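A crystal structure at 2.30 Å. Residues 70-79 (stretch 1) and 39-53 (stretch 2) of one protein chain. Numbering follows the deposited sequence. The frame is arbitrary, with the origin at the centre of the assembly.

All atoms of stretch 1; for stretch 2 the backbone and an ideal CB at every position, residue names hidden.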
# COMPACT_ATOMS: atom_id res chain seq x y z
N ALA A 70 -7.85 2.87 6.53
CA ALA A 70 -7.31 2.53 5.23
C ALA A 70 -5.82 2.79 5.26
O ALA A 70 -5.34 3.45 6.18
CB ALA A 70 -7.96 3.36 4.15
N PHE A 71 -5.10 2.27 4.27
CA PHE A 71 -3.68 2.57 4.11
C PHE A 71 -3.44 3.14 2.73
O PHE A 71 -3.94 2.61 1.74
CB PHE A 71 -2.81 1.31 4.21
CG PHE A 71 -2.77 0.70 5.57
CD1 PHE A 71 -1.92 1.24 6.55
CD2 PHE A 71 -3.55 -0.40 5.88
CE1 PHE A 71 -1.88 0.69 7.81
CE2 PHE A 71 -3.49 -0.96 7.15
CZ PHE A 71 -2.67 -0.40 8.11
N GLN A 72 -2.65 4.21 2.68
CA GLN A 72 -2.06 4.70 1.43
C GLN A 72 -0.75 3.94 1.20
O GLN A 72 0.21 4.01 1.99
CB GLN A 72 -1.83 6.21 1.54
CG GLN A 72 -1.13 6.83 0.35
CD GLN A 72 -0.50 8.20 0.70
OE1 GLN A 72 -0.70 8.76 1.79
NE2 GLN A 72 0.27 8.72 -0.24
N VAL A 73 -0.72 3.16 0.13
CA VAL A 73 0.39 2.27 -0.13
C VAL A 73 1.16 2.83 -1.31
O VAL A 73 0.57 3.11 -2.35
CB VAL A 73 -0.13 0.86 -0.46
CG1 VAL A 73 1.02 -0.11 -0.70
CG2 VAL A 73 -1.03 0.34 0.65
N VAL A 74 2.47 3.03 -1.11
CA VAL A 74 3.36 3.48 -2.17
C VAL A 74 4.44 2.41 -2.40
O VAL A 74 5.27 2.13 -1.54
CB VAL A 74 4.01 4.83 -1.84
CG1 VAL A 74 4.84 5.32 -3.01
CG2 VAL A 74 2.94 5.85 -1.49
N LEU A 75 4.40 1.80 -3.58
CA LEU A 75 5.40 0.84 -4.01
C LEU A 75 6.33 1.56 -4.98
O LEU A 75 5.86 2.23 -5.91
CB LEU A 75 4.68 -0.32 -4.73
CG LEU A 75 5.12 -1.76 -4.58
CD1 LEU A 75 5.52 -2.09 -3.15
CD2 LEU A 75 3.98 -2.66 -5.05
N ARG A 76 7.64 1.45 -4.74
CA ARG A 76 8.67 2.11 -5.56
C ARG A 76 9.76 1.13 -5.92
O ARG A 76 10.36 0.50 -5.05
CB ARG A 76 9.32 3.28 -4.82
CG ARG A 76 8.44 4.51 -4.71
CD ARG A 76 9.17 5.73 -4.15
NE ARG A 76 8.61 7.00 -4.63
CZ ARG A 76 7.90 7.86 -3.90
NH1 ARG A 76 7.64 7.61 -2.60
NH2 ARG A 76 7.47 8.99 -4.45
N VAL A 77 10.02 1.00 -7.21
CA VAL A 77 11.08 0.15 -7.72
C VAL A 77 11.84 1.02 -8.72
O VAL A 77 11.32 1.37 -9.78
CB VAL A 77 10.53 -1.12 -8.38
CG1 VAL A 77 11.67 -2.00 -8.86
CG2 VAL A 77 9.65 -1.89 -7.39
N GLU A 78 13.05 1.43 -8.33
CA GLU A 78 13.85 2.38 -9.11
C GLU A 78 13.04 3.64 -9.35
O GLU A 78 12.49 4.21 -8.40
CB GLU A 78 14.36 1.74 -10.40
CG GLU A 78 15.16 0.46 -10.13
CD GLU A 78 16.07 0.05 -11.27
OE1 GLU A 78 16.04 0.69 -12.34
OE2 GLU A 78 16.82 -0.94 -11.10
N GLU A 79 12.96 4.11 -10.58
CA GLU A 79 12.14 5.29 -10.85
C GLU A 79 10.64 4.97 -11.00
O GLU A 79 9.83 5.89 -11.10
CB GLU A 79 12.65 6.01 -12.11
CG GLU A 79 11.93 5.63 -13.41
CD GLU A 79 12.37 4.29 -13.99
OE1 GLU A 79 12.76 3.38 -13.22
OE2 GLU A 79 12.31 4.16 -15.24
N UNK A 39 12.59 -6.93 -3.18
CA UNK A 39 12.82 -7.12 -4.59
C UNK A 39 11.55 -7.49 -5.35
O UNK A 39 10.77 -8.32 -4.89
CB UNK A 39 13.88 -8.20 -4.79
N UNK A 40 11.38 -6.87 -6.52
CA UNK A 40 10.29 -7.14 -7.44
C UNK A 40 10.82 -7.07 -8.87
O UNK A 40 11.41 -6.06 -9.28
CB UNK A 40 9.14 -6.15 -7.23
N UNK A 41 10.58 -8.12 -9.64
CA UNK A 41 11.02 -8.20 -11.02
C UNK A 41 12.53 -8.07 -11.16
O UNK A 41 13.03 -7.50 -12.13
CB UNK A 41 10.33 -7.12 -11.85
N UNK A 42 13.26 -8.57 -10.17
CA UNK A 42 14.71 -8.55 -10.22
C UNK A 42 15.37 -7.28 -9.73
O UNK A 42 16.59 -7.21 -9.68
CB UNK A 42 15.16 -8.81 -11.66
N UNK A 43 14.59 -6.27 -9.34
CA UNK A 43 15.15 -5.00 -8.89
C UNK A 43 14.81 -4.71 -7.43
O UNK A 43 13.79 -5.17 -6.91
CB UNK A 43 14.64 -3.86 -9.78
N UNK A 44 15.65 -3.91 -6.77
CA UNK A 44 15.38 -3.50 -5.41
C UNK A 44 14.33 -2.39 -5.39
O UNK A 44 14.36 -1.47 -6.22
CB UNK A 44 16.67 -3.04 -4.73
N UNK A 45 13.40 -2.46 -4.46
CA UNK A 45 12.53 -1.33 -4.24
C UNK A 45 12.02 -1.29 -2.83
O UNK A 45 12.57 -1.91 -1.95
CB UNK A 45 11.36 -1.36 -5.22
N UNK A 46 10.92 -0.60 -2.62
CA UNK A 46 10.44 -0.40 -1.28
C UNK A 46 8.92 -0.27 -1.27
O UNK A 46 8.30 0.19 -2.25
CB UNK A 46 11.09 0.84 -0.66
N UNK A 47 8.33 -0.65 -0.14
CA UNK A 47 6.92 -0.52 0.09
C UNK A 47 6.73 0.24 1.36
O UNK A 47 7.28 -0.13 2.39
CB UNK A 47 6.22 -1.88 0.14
N UNK A 48 5.93 1.29 1.29
CA UNK A 48 5.55 2.08 2.45
C UNK A 48 4.02 2.17 2.51
O UNK A 48 3.37 2.49 1.51
CB UNK A 48 6.18 3.47 2.39
N UNK A 49 3.48 1.94 3.71
CA UNK A 49 2.07 2.00 4.00
C UNK A 49 1.80 3.05 5.07
O UNK A 49 2.19 2.89 6.22
CB UNK A 49 1.55 0.63 4.44
N UNK A 50 1.07 4.09 4.71
CA UNK A 50 0.72 5.16 5.63
C UNK A 50 -0.71 4.95 6.14
O UNK A 50 -1.65 4.96 5.35
CB UNK A 50 0.86 6.52 4.95
N UNK A 51 -0.89 4.80 7.45
CA UNK A 51 -2.28 4.69 7.94
C UNK A 51 -3.10 5.95 7.64
O UNK A 51 -2.59 7.07 7.78
CB UNK A 51 -2.29 4.42 9.45
N UNK A 52 -4.35 5.76 7.20
CA UNK A 52 -5.26 6.86 6.86
C UNK A 52 -6.57 6.73 7.61
O UNK A 52 -7.06 5.62 7.86
CB UNK A 52 -5.52 6.90 5.35
N UNK A 53 -7.14 7.88 7.97
CA UNK A 53 -8.52 7.90 8.42
C UNK A 53 -9.43 8.00 7.21
O UNK A 53 -9.03 8.44 6.12
CB UNK A 53 -8.77 9.06 9.39

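Position 39 points away with nothing near; almost any residue would fit. It is Ala-39.

Position 40 points toward stretch 1. Its ideal CB is 4.3 Å from Val-77 CG2, and Leu-75 lies further along, so a branched apolar chain suits. It is Leu-40, whose CD1 is 4.0 Å from Val-77 CG2 and 4.2 Å from Leu-75 CG.

Positions 41 and 42 have positive phi and meet nothing of stretch 1. At 42 a CB would also jam against the preceding carbonyl. Glycine is favoured at 41 and required at 42. They are Gly-41 and Gly-42, inside a type I' turn.

Position 43 points toward stretch 1. Its ideal CB is 3.6 Å from Val-77 CG1 and 3.9 Å from Glu-78 OE2. A long basic chain, or a polar one, would answer the carboxylate. It is Lys-43; its NZ forms a salt bridge with Glu-78 OE2 at 3.3 Å, weak as a hydrogen bond.

Position 44 points away, which suits a polar chain. It is Gln-44. Its backbone O and Glu-78 N share a water.

Position 45 has no room: an ideal CB would be 2.1 Å from Arg-76 O and 2.8 Å from Val-77 CG2. Only glycine fits, and it is Gly-45.

Position 46 points to the sheet face of Val-74 and Arg-76. Its ideal CB is uncrowded, 4.5 Å from Arg-76 O, so beta-branched or polar chains would suit, among others. It is Thr-46, with CG2 4.1 Å from Arg-76 CB; its N donates to Arg-76 O at 2.7 Å.

Position 47 lies on the face of Val-73 and Leu-75. The ideal CB is a tight 3.4 Å from Leu-75 CD1, which favours a small or slim apolar chain. It is Cys-47, with SG 3.5 Å from Leu-75 CD1 and covalently bonded elsewhere in the structure.

Position 48 points to the face of Val-74, its ideal CB an uncrowded 4.3 Å from Val-74 O. Beta-branched chains, polar or apolar, would suit. It is Thr-48; two backbone hydrogen bonds join the pair.

Position 49 sits 4.1 Å, by its ideal CB, from Phe-71 CD1. Small apolar residues suit. It is Ala-49, whose CB packs against that ring atom.

Position 50 lies beside Gln-72, so aliphatic or polar chains could pack there. It is Ile-50, with CB 4.1 Å from Gln-72 OE1.

Position 51 lies on the same side of the sheet as Phe-71. Phi is -62° and its N makes no bond to stretch 1, so proline is allowed, as are other apolar residues. It is Pro-51, with CB 4.2 Å from Phe-71 CE1.

Position 52 lies between Ala-70 and Gln-72; small chains suit. It is Cys-52, with SG 3.7 Å from Gln-72 CB.

Position 53 points away; polar residues suit. It is Asn-53.

Stretch 2 (39-53) ALGGKQGTCTAIPCN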
# COMPACT_ATOMS: atom_id res chain seq x y z
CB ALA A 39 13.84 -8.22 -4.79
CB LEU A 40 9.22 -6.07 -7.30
CG LEU A 40 8.36 -6.17 -6.04
CD1 LEU A 40 7.45 -4.94 -5.92
CD2 LEU A 40 7.56 -7.47 -6.07
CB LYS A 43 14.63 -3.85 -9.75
CG LYS A 43 14.84 -4.03 -11.25
CD LYS A 43 16.31 -4.26 -11.60
CE LYS A 43 16.54 -4.22 -13.11
NZ LYS A 43 16.11 -2.92 -13.70
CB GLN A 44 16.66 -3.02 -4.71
CG GLN A 44 16.76 -3.43 -3.25
CD GLN A 44 16.81 -4.94 -3.12
OE1 GLN A 44 17.33 -5.63 -4.01
NE2 GLN A 44 16.25 -5.48 -2.03
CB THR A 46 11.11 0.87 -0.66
OG1 THR A 46 11.05 0.80 0.77
CG2 THR A 46 10.46 2.10 -1.09
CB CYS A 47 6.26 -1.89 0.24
SG CYS A 47 4.43 -1.83 0.12
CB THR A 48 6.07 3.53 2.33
OG1 THR A 48 7.47 3.53 2.05
CG2 THR A 48 5.80 4.29 3.59
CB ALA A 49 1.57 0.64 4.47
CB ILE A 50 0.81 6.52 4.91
CG1 ILE A 50 2.25 6.78 4.45
CG2 ILE A 50 0.30 7.66 5.78
CD1 ILE A 50 2.51 6.44 3.00
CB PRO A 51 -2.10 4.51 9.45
CG PRO A 51 -0.82 5.21 9.76
CD PRO A 51 0.07 4.97 8.56
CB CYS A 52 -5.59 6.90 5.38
SG CYS A 52 -4.18 7.01 4.26
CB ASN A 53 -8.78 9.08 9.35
CG ASN A 53 -9.86 8.77 10.37
OD1 ASN A 53 -10.61 7.79 10.27
ND2 ASN A 53 -9.93 9.62 11.38
O HOH W 1 14.50 1.34 -5.88
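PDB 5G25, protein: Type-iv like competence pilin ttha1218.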